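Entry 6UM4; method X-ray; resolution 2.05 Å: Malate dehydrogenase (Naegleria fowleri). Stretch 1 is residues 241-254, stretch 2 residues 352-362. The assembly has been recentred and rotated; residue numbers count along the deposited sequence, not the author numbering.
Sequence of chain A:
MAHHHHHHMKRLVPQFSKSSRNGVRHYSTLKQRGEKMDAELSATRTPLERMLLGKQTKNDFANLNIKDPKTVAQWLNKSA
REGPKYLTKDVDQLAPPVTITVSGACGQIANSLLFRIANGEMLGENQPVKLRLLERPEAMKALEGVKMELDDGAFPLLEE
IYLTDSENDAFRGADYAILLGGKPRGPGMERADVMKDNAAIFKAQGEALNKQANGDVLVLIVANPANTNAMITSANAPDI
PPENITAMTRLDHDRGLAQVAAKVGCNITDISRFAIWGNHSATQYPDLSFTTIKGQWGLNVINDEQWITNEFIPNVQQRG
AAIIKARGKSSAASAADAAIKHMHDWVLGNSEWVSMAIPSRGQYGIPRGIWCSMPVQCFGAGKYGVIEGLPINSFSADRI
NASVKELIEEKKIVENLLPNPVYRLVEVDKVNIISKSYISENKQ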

ATOM      1  N   PRO A 241      25.349 -15.354  -8.268  1.00 27.28           N
ATOM      2  CA  PRO A 241      24.766 -16.682  -8.387  1.00 27.15           C
ATOM      3  C   PRO A 241      23.413 -16.617  -9.063  1.00 27.54           C
ATOM      4  O   PRO A 241      22.553 -15.800  -8.685  1.00 26.18           O
ATOM      5  CB  PRO A 241      24.646 -17.149  -6.931  1.00 30.88           C
ATOM      6  CG  PRO A 241      25.678 -16.344  -6.200  1.00 28.15           C
ATOM      7  CD  PRO A 241      25.704 -15.025  -6.881  1.00 27.68           C
ATOM      8  N   PRO A 242      23.206 -17.422 -10.106  1.00 26.03           N
ATOM      9  CA  PRO A 242      21.954 -17.324 -10.869  1.00 25.06           C
ATOM     10  C   PRO A 242      20.714 -17.462 -10.013  1.00 24.20           C
ATOM     11  O   PRO A 242      19.697 -16.842 -10.330  1.00 23.33           O
ATOM     12  CB  PRO A 242      22.093 -18.451 -11.895  1.00 25.59           C
ATOM     13  CG  PRO A 242      23.647 -18.517 -12.123  1.00 26.83           C
ATOM     14  CD  PRO A 242      24.194 -18.319 -10.740  1.00 27.14           C
ATOM     15  N   GLU A 243      20.772 -18.237  -8.926  1.00 24.52           N
ATOM     16  CA  GLU A 243      19.616 -18.410  -8.053  1.00 23.84           C
ATOM     17  C   GLU A 243      19.244 -17.136  -7.296  1.00 23.24           C
ATOM     18  O   GLU A 243      18.150 -17.067  -6.724  1.00 22.60           O
ATOM     19  CB  GLU A 243      19.874 -19.542  -7.059  1.00 24.55           C
ATOM     20  CG  GLU A 243      19.550 -20.914  -7.613  1.00 39.35           C
ATOM     21  CD  GLU A 243      20.568 -21.398  -8.622  1.00 45.38           C
ATOM     22  OE1 GLU A 243      21.659 -20.781  -8.710  1.00 47.85           O
ATOM     23  OE2 GLU A 243      20.265 -22.391  -9.329  1.00 44.07           O
ATOM     24  N   ASN A 244      20.148 -16.162  -7.219  1.00 23.57           N
ATOM     25  CA  ASN A 244      19.842 -14.898  -6.556  1.00 23.12           C
ATOM     26  C   ASN A 244      19.094 -13.910  -7.450  1.00 28.30           C
ATOM     27  O   ASN A 244      18.816 -12.792  -7.008  1.00 22.00           O
ATOM     28  CB  ASN A 244      21.142 -14.252  -6.031  1.00 23.95           C
ATOM     29  CG  ASN A 244      21.713 -14.994  -4.841  1.00 24.77           C
ATOM     30  OD1 ASN A 244      21.056 -15.863  -4.278  1.00 29.21           O
ATOM     31  ND2 ASN A 244      22.930 -14.678  -4.467  1.00 25.72           N
ATOM     32  N   ILE A 245      18.789 -14.277  -8.694  1.00 31.46           N
ATOM     33  CA  ILE A 245      18.007 -13.450  -9.607  1.00 21.51           C
ATOM     34  C   ILE A 245      16.791 -14.253 -10.037  1.00 23.67           C
ATOM     35  O   ILE A 245      16.939 -15.274 -10.719  1.00 21.31           O
ATOM     36  CB  ILE A 245      18.829 -13.033 -10.838  1.00 26.90           C
ATOM     37  CG1 ILE A 245      20.122 -12.329 -10.417  1.00 28.06           C
ATOM     38  CG2 ILE A 245      17.993 -12.182 -11.783  1.00 26.85           C
ATOM     39  CD1 ILE A 245      20.979 -11.901 -11.598  1.00 23.26           C
ATOM     40  N   THR A 246      15.591 -13.794  -9.664  1.00 21.88           N
ATOM     41  CA  THR A 246      14.379 -14.502 -10.054  1.00 19.88           C
ATOM     42  C   THR A 246      13.410 -13.556 -10.750  1.00 22.88           C
ATOM     43  O   THR A 246      13.533 -12.332 -10.687  1.00 27.03           O
ATOM     44  CB  THR A 246      13.696 -15.147  -8.847  1.00 20.45           C
ATOM     45  OG1 THR A 246      13.355 -14.135  -7.896  1.00 21.53           O
ATOM     46  CG2 THR A 246      14.630 -16.145  -8.185  1.00 21.25           C
ATOM     47  N   ALA A 247      12.417 -14.146 -11.403  1.00 19.16           N
ATOM     48  CA  ALA A 247      11.344 -13.401 -12.029  1.00 18.79           C
ATOM     49  C   ALA A 247      10.041 -13.707 -11.287  1.00 21.58           C
ATOM     50  O   ALA A 247       9.898 -14.771 -10.678  1.00 21.50           O
ATOM     51  CB  ALA A 247      11.245 -13.756 -13.516  1.00 19.10           C
ATOM     52  N   MET A 248       9.093 -12.765 -11.311  1.00 18.02           N
ATOM     53  CA  MET A 248       7.915 -12.861 -10.450  1.00 17.69           C
ATOM     54  C   MET A 248       6.742 -13.565 -11.129  1.00 18.58           C
ATOM     55  O   MET A 248       6.168 -13.045 -12.093  1.00 20.81           O
ATOM     56  CB  MET A 248       7.450 -11.484  -9.995  1.00 17.46           C
ATOM     57  CG  MET A 248       6.461 -11.633  -8.862  1.00 18.87           C
ATOM     58  SD  MET A 248       5.937 -10.082  -8.138  1.00 22.65           S
ATOM     59  CE  MET A 248       4.899  -9.489  -9.488  1.00 17.13           C
ATOM     60  N   THR A 249       6.349 -14.720 -10.592  1.00 23.32           N
ATOM     61  CA  THR A 249       5.075 -15.355 -10.931  1.00 17.72           C
ATOM     62  C   THR A 249       4.146 -15.403  -9.728  1.00 23.56           C
ATOM     63  O   THR A 249       3.110 -16.089  -9.760  1.00 17.63           O
ATOM     64  CB  THR A 249       5.308 -16.766 -11.456  1.00 18.10           C
ATOM     65  OG1 THR A 249       6.130 -17.469 -10.520  1.00 22.24           O
ATOM     66  CG2 THR A 249       6.023 -16.693 -12.789  1.00 21.90           C
ATOM     67  N   ARG A 250       4.521 -14.706  -8.653  1.00 22.06           N
ATOM     68  CA  ARG A 250       3.768 -14.766  -7.416  1.00 18.29           C
ATOM     69  C   ARG A 250       2.367 -14.230  -7.607  1.00 17.21           C
ATOM     70  O   ARG A 250       1.456 -14.619  -6.876  1.00 23.20           O
ATOM     71  CB  ARG A 250       4.503 -13.969  -6.331  1.00 25.78           C
ATOM     72  CG  ARG A 250       3.870 -14.027  -4.940  1.00 17.44           C
ATOM     73  CD  ARG A 250       3.558 -15.470  -4.556  1.00 20.39           C
ATOM     74  NE  ARG A 250       3.083 -15.556  -3.187  1.00 21.09           N
ATOM     75  CZ  ARG A 250       3.865 -15.660  -2.120  1.00 26.28           C
ATOM     76  NH1 ARG A 250       5.191 -15.702  -2.256  1.00 22.38           N
ATOM     77  NH2 ARG A 250       3.313 -15.703  -0.906  1.00 21.11           N
ATOM     78  N   LEU A 251       2.173 -13.318  -8.569  1.00 17.14           N
ATOM     79  CA  LEU A 251       0.838 -12.776  -8.777  1.00 18.61           C
ATOM     80  C   LEU A 251      -0.047 -13.799  -9.485  1.00 21.91           C
ATOM     81  O   LEU A 251      -1.221 -13.966  -9.128  1.00 21.73           O
ATOM     82  CB  LEU A 251       0.896 -11.458  -9.550  1.00 17.20           C
ATOM     83  CG  LEU A 251      -0.501 -10.860  -9.731  1.00 17.39           C
ATOM     84  CD1 LEU A 251      -1.148 -10.553  -8.380  1.00 22.06           C
ATOM     85  CD2 LEU A 251      -0.554  -9.658 -10.678  1.00 17.58           C
ATOM     86  N   ASP A 252       0.496 -14.493 -10.491  1.00 17.58           N
ATOM     87  CA  ASP A 252      -0.215 -15.635 -11.058  1.00 19.54           C
ATOM     88  C   ASP A 252      -0.584 -16.622  -9.957  1.00 17.98           C
ATOM     89  O   ASP A 252      -1.731 -17.088  -9.864  1.00 18.24           O
ATOM     90  CB  ASP A 252       0.623 -16.319 -12.137  1.00 18.15           C
ATOM     91  CG  ASP A 252       1.146 -15.353 -13.207  1.00 24.55           C
ATOM     92  OD1 ASP A 252       0.368 -14.588 -13.814  1.00 22.95           O
ATOM     93  OD2 ASP A 252       2.359 -15.414 -13.503  1.00 28.22           O
ATOM     94  N   HIS A 253       0.393 -16.944  -9.113  1.00 17.86           N
ATOM     95  CA  HIS A 253       0.182 -17.864  -8.000  1.00 18.03           C
ATOM     96  C   HIS A 253      -0.971 -17.411  -7.109  1.00 24.58           C
ATOM     97  O   HIS A 253      -1.918 -18.167  -6.859  1.00 22.83           O
ATOM     98  CB  HIS A 253       1.487 -17.979  -7.207  1.00 20.20           C
ATOM     99  CG  HIS A 253       1.399 -18.876  -6.017  1.00 22.64           C
ATOM    100  ND1 HIS A 253       1.923 -20.149  -6.010  1.00 27.11           N
ATOM    101  CD2 HIS A 253       0.860 -18.682  -4.790  1.00 28.39           C
ATOM    102  CE1 HIS A 253       1.708 -20.707  -4.832  1.00 26.59           C
ATOM    103  NE2 HIS A 253       1.067 -19.836  -4.070  1.00 28.22           N
ATOM    104  N   ASP A 254      -0.921 -16.161  -6.647  1.00 18.87           N
ATOM    105  CA  ASP A 254      -1.965 -15.660  -5.771  1.00 17.85           C
ATOM    106  C   ASP A 254      -3.309 -15.580  -6.484  1.00 22.10           C
ATOM    107  O   ASP A 254      -4.360 -15.686  -5.837  1.00 19.95           O
ATOM    108  CB  ASP A 254      -1.572 -14.280  -5.200  1.00 19.03           C
ATOM    109  CG  ASP A 254      -0.420 -14.365  -4.199  1.00 25.39           C
ATOM    110  OD1 ASP A 254      -0.139 -15.481  -3.683  1.00 22.55           O
ATOM    111  OD2 ASP A 254       0.225 -13.317  -3.946  1.00 29.26           O
ATOM    112  N   GLU A 352       4.669 -22.721   3.101  1.00 29.00           N
ATOM    113  CA  GLU A 352       3.838 -23.209   2.013  1.00 31.72           C
ATOM    114  C   GLU A 352       4.608 -23.166   0.704  1.00 30.77           C
ATOM    115  O   GLU A 352       5.555 -22.394   0.546  1.00 30.87           O
ATOM    116  CB  GLU A 352       2.563 -22.377   1.891  1.00 30.27           C
ATOM    117  CG  GLU A 352       1.675 -22.470   3.120  1.00 38.02           C
ATOM    118  CD  GLU A 352       0.901 -23.774   3.176  1.00 46.53           C
ATOM    119  OE1 GLU A 352       0.723 -24.417   2.113  1.00 45.68           O
ATOM    120  OE2 GLU A 352       0.505 -24.174   4.293  1.00 51.28           O
ATOM    121  N   TRP A 353       4.186 -24.001  -0.244  1.00 27.40           N
ATOM    122  CA  TRP A 353       4.696 -23.866  -1.600  1.00 26.03           C
ATOM    123  C   TRP A 353       4.410 -22.462  -2.106  1.00 22.93           C
ATOM    124  O   TRP A 353       3.286 -21.962  -1.986  1.00 22.28           O
ATOM    125  CB  TRP A 353       4.029 -24.850  -2.557  1.00 26.33           C
ATOM    126  CG  TRP A 353       4.240 -26.288  -2.314  1.00 24.67           C
ATOM    127  CD1 TRP A 353       4.806 -26.872  -1.223  1.00 23.22           C
ATOM    128  CD2 TRP A 353       3.828 -27.354  -3.180  1.00 24.68           C
ATOM    129  NE1 TRP A 353       4.776 -28.247  -1.361  1.00 24.56           N
ATOM    130  CE2 TRP A 353       4.181 -28.561  -2.556  1.00 25.06           C
ATOM    131  CE3 TRP A 353       3.194 -27.400  -4.427  1.00 24.65           C
ATOM    132  CZ2 TRP A 353       3.929 -29.800  -3.138  1.00 28.12           C
ATOM    133  CZ3 TRP A 353       2.941 -28.638  -5.000  1.00 23.20           C
ATOM    134  CH2 TRP A 353       3.303 -29.814  -4.355  1.00 24.17           C
ATOM    135  N   VAL A 354       5.411 -21.836  -2.710  1.00 23.34           N
ATOM    136  CA  VAL A 354       5.172 -20.625  -3.473  1.00 19.49           C
ATOM    137  C   VAL A 354       5.781 -20.840  -4.848  1.00 20.73           C
ATOM    138  O   VAL A 354       6.560 -21.773  -5.072  1.00 21.67           O
ATOM    139  CB  VAL A 354       5.739 -19.357  -2.780  1.00 19.26           C
ATOM    140  CG1 VAL A 354       5.069 -19.165  -1.433  1.00 25.50           C
ATOM    141  CG2 VAL A 354       7.261 -19.443  -2.620  1.00 20.10           C
ATOM    142  N   SER A 355       5.342 -20.015  -5.794  1.00 18.91           N
ATOM    143  CA  SER A 355       5.874 -20.031  -7.148  1.00 20.06           C
ATOM    144  C   SER A 355       6.877 -18.900  -7.315  1.00 19.77           C
ATOM    145  O   SER A 355       6.625 -17.772  -6.887  1.00 18.30           O
ATOM    146  CB  SER A 355       4.764 -19.903  -8.192  1.00 19.53           C
ATOM    147  OG  SER A 355       3.841 -20.983  -8.123  1.00 21.36           O
ATOM    148  N   MET A 356       8.012 -19.227  -7.923  1.00 18.98           N
ATOM    149  CA  MET A 356       9.054 -18.306  -8.347  1.00 18.92           C
ATOM    150  C   MET A 356       9.581 -18.804  -9.684  1.00 21.31           C
ATOM    151  O   MET A 356       9.697 -20.016  -9.881  1.00 23.59           O
ATOM    152  CB  MET A 356      10.215 -18.254  -7.335  1.00 19.95           C
ATOM    153  CG  MET A 356       9.817 -17.751  -5.921  1.00 26.62           C
ATOM    154  SD  MET A 356      11.154 -17.967  -4.707  1.00 31.03           S
ATOM    155  CE  MET A 356      12.229 -16.582  -5.106  1.00 35.55           C
ATOM    156  N   ALA A 357       9.877 -17.879 -10.606  1.00 23.61           N
ATOM    157  CA  ALA A 357      10.575 -18.195 -11.855  1.00 25.86           C
ATOM    158  C   ALA A 357      12.077 -18.167 -11.599  1.00 27.54           C
ATOM    159  O   ALA A 357      12.649 -17.099 -11.345  1.00 21.43           O
ATOM    160  CB  ALA A 357      10.198 -17.205 -12.955  1.00 21.76           C
ATOM    161  N   ILE A 358      12.724 -19.323 -11.705  1.00 21.35           N
ATOM    162  CA  ILE A 358      14.094 -19.481 -11.216  1.00 21.19           C
ATOM    163  C   ILE A 358      14.949 -20.072 -12.335  1.00 27.11           C
ATOM    164  O   ILE A 358      14.417 -20.642 -13.303  1.00 22.04           O
ATOM    165  CB  ILE A 358      14.132 -20.366  -9.947  1.00 21.46           C
ATOM    166  CG1 ILE A 358      13.845 -21.827 -10.325  1.00 22.86           C
ATOM    167  CG2 ILE A 358      13.067 -19.907  -8.933  1.00 20.81           C
ATOM    168  CD1 ILE A 358      13.833 -22.784  -9.155  1.00 22.39           C
ATOM    169  N   PRO A 359      16.280 -19.933 -12.255  1.00 23.26           N
ATOM    170  CA  PRO A 359      17.130 -20.595 -13.258  1.00 26.77           C
ATOM    171  C   PRO A 359      16.941 -22.101 -13.209  1.00 25.83           C
ATOM    172  O   PRO A 359      17.031 -22.729 -12.148  1.00 24.12           O
ATOM    173  CB  PRO A 359      18.560 -20.191 -12.858  1.00 23.97           C
ATOM    174  CG  PRO A 359      18.458 -19.800 -11.416  1.00 23.61           C
ATOM    175  CD  PRO A 359      17.082 -19.159 -11.293  1.00 22.56           C
ATOM    176  N   SER A 360      16.691 -22.681 -14.370  1.00 25.87           N
ATOM    177  CA  SER A 360      16.553 -24.127 -14.447  1.00 25.14           C
ATOM    178  C   SER A 360      17.917 -24.802 -14.315  1.00 28.50           C
ATOM    179  O   SER A 360      18.841 -24.536 -15.097  1.00 31.06           O
ATOM    180  CB  SER A 360      15.892 -24.520 -15.760  1.00 29.72           C
ATOM    181  OG  SER A 360      15.931 -25.919 -15.921  1.00 25.92           O
ATOM    182  N   ARG A 361      18.048 -25.662 -13.307  1.00 30.14           N
ATOM    183  CA  ARG A 361      19.121 -26.642 -13.231  1.00 33.51           C
ATOM    184  C   ARG A 361      18.643 -28.031 -13.659  1.00 35.65           C
ATOM    185  O   ARG A 361      19.175 -29.046 -13.200  1.00 43.81           O
ATOM    186  CB  ARG A 361      19.702 -26.684 -11.817  1.00 38.39           C
ATOM    187  CG  ARG A 361      20.167 -25.323 -11.258  1.00 33.57           C
ATOM    188  CD  ARG A 361      21.404 -24.795 -12.002  1.00 46.60           C
ATOM    189  NE  ARG A 361      21.952 -23.569 -11.404  1.00 47.87           N
ATOM    190  CZ  ARG A 361      23.085 -22.977 -11.784  1.00 50.02           C
ATOM    191  NH1 ARG A 361      23.899 -23.573 -12.642  1.00 50.06           N
ATOM    192  NH2 ARG A 361      23.485 -21.861 -11.186  1.00 47.26           N
ATOM    193  N   GLY A 362      17.630 -28.096 -14.520  1.00 29.47           N
ATOM    194  CA  GLY A 362      17.103 -29.369 -14.979  1.00 28.58           C
ATOM    195  C   GLY A 362      16.086 -30.027 -14.080  1.00 28.33           C
ATOM    196  O   GLY A 362      15.754 -31.189 -14.313  1.00 29.07           O
TER
HETATM  197  O   HOH W   1      17.606 -23.600  -9.704  1.00 27.36           O
HETATM  198  O   HOH W   2       7.081 -15.144  -8.223  1.00 21.30           O
HETATM  199  O   HOH W   3       6.912 -16.071  -4.472  1.00 19.69           O
HETATM  200  O   HOH W   4       1.043 -20.378  -1.313  1.00 23.78           O

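Stretch 2 is largely a strand, ending at P359 and followed by a loop, and it runs alongside residues 241-254, which pass from a short 3-10 segment through a brief strand into the start of a helix. The two segments travel in roughly opposing directions: strand 353-359 makes an angle of 129° with strand 245-247 and of 148° with helix 250-254. Together the stretches bury 732 Å², although their backbones are joined directly at a single antiparallel bridge, between A247 and A357.

At the beginning of stretch 2, the contact is with the helix. The carbonyl of W353 lies 3.5 Å (O) from H253 CE1, and water 4 links the two residues, donating to W353 O (2.8 Å) and lying 2.8 Å from H253 NE2. The indole itself leads away from stretch 1. V354 follows with an apolar contact to a charged group: its CG1 sits over one face of the R250 guanidinium, 3.6 Å from R250 NH1, leaving the in-plane N-H groups free to bond around the edge. The arginine is held from within its own stretch by a salt bridge from R250 NE to D254 OD1 (3.3 Å).

S355 points toward stretch 1 and meets the other ring nitrogen of the histidine. S355 OG and H253 ND1 are hydrogen-bonded at 3.0 Å, with the hydroxyl near the plane of the ring, where the nitrogen lone pair or N-H is directed. H253 is thus engaged at both nitrogens, one directly and one through water. The carbonyl of S355 is served by two waters, each donating to S355 O at 3.0 Å. Water 2 accepts from T249 N (2.5 Å), and water 3 from R250 NH1 (2.8 Å). These waters bridge the strand to the helix start, where R250 N lies 4.1 Å from S355 O.

The CA-to-CB bond of M356 points away from stretch 1, yet M356 CE lies 3.9 Å from T246 OG1. At A357 the backbones draw together, with A247 CA and A357 CA 4.9 Å apart. Reciprocal hydrogen bonds, A247 N to A357 O (3.0 Å) and A357 N to A247 O (3.1 Å), close the bridge. The small side chains suit this approach, with A247 CB and A357 CB in apolar contact at 3.6 Å. I358 makes a lighter contact, its CG2 lying 4.1 Å from T246 CG2.

Beyond the bridge, P359 lacks an N-H to continue the pairing and packs instead against the 3-10 segment. Its CG lies 3.9 Å from P242 CB and 3.4 Å from P242 O. Water 1 donates both to P359 O (2.7 Å) and to E243 OE2 (2.9 Å), tying the strand end to the acidic side chain. The CA-to-CB bond of S360 points away, but R361 reaches back to E243 in a two-pronged salt bridge: R361 NE donates to E243 OE2 (2.9 Å) and R361 NH2 to E243 OE1 (3.3 Å), both nearly linear. G362 makes no contact with stretch 1.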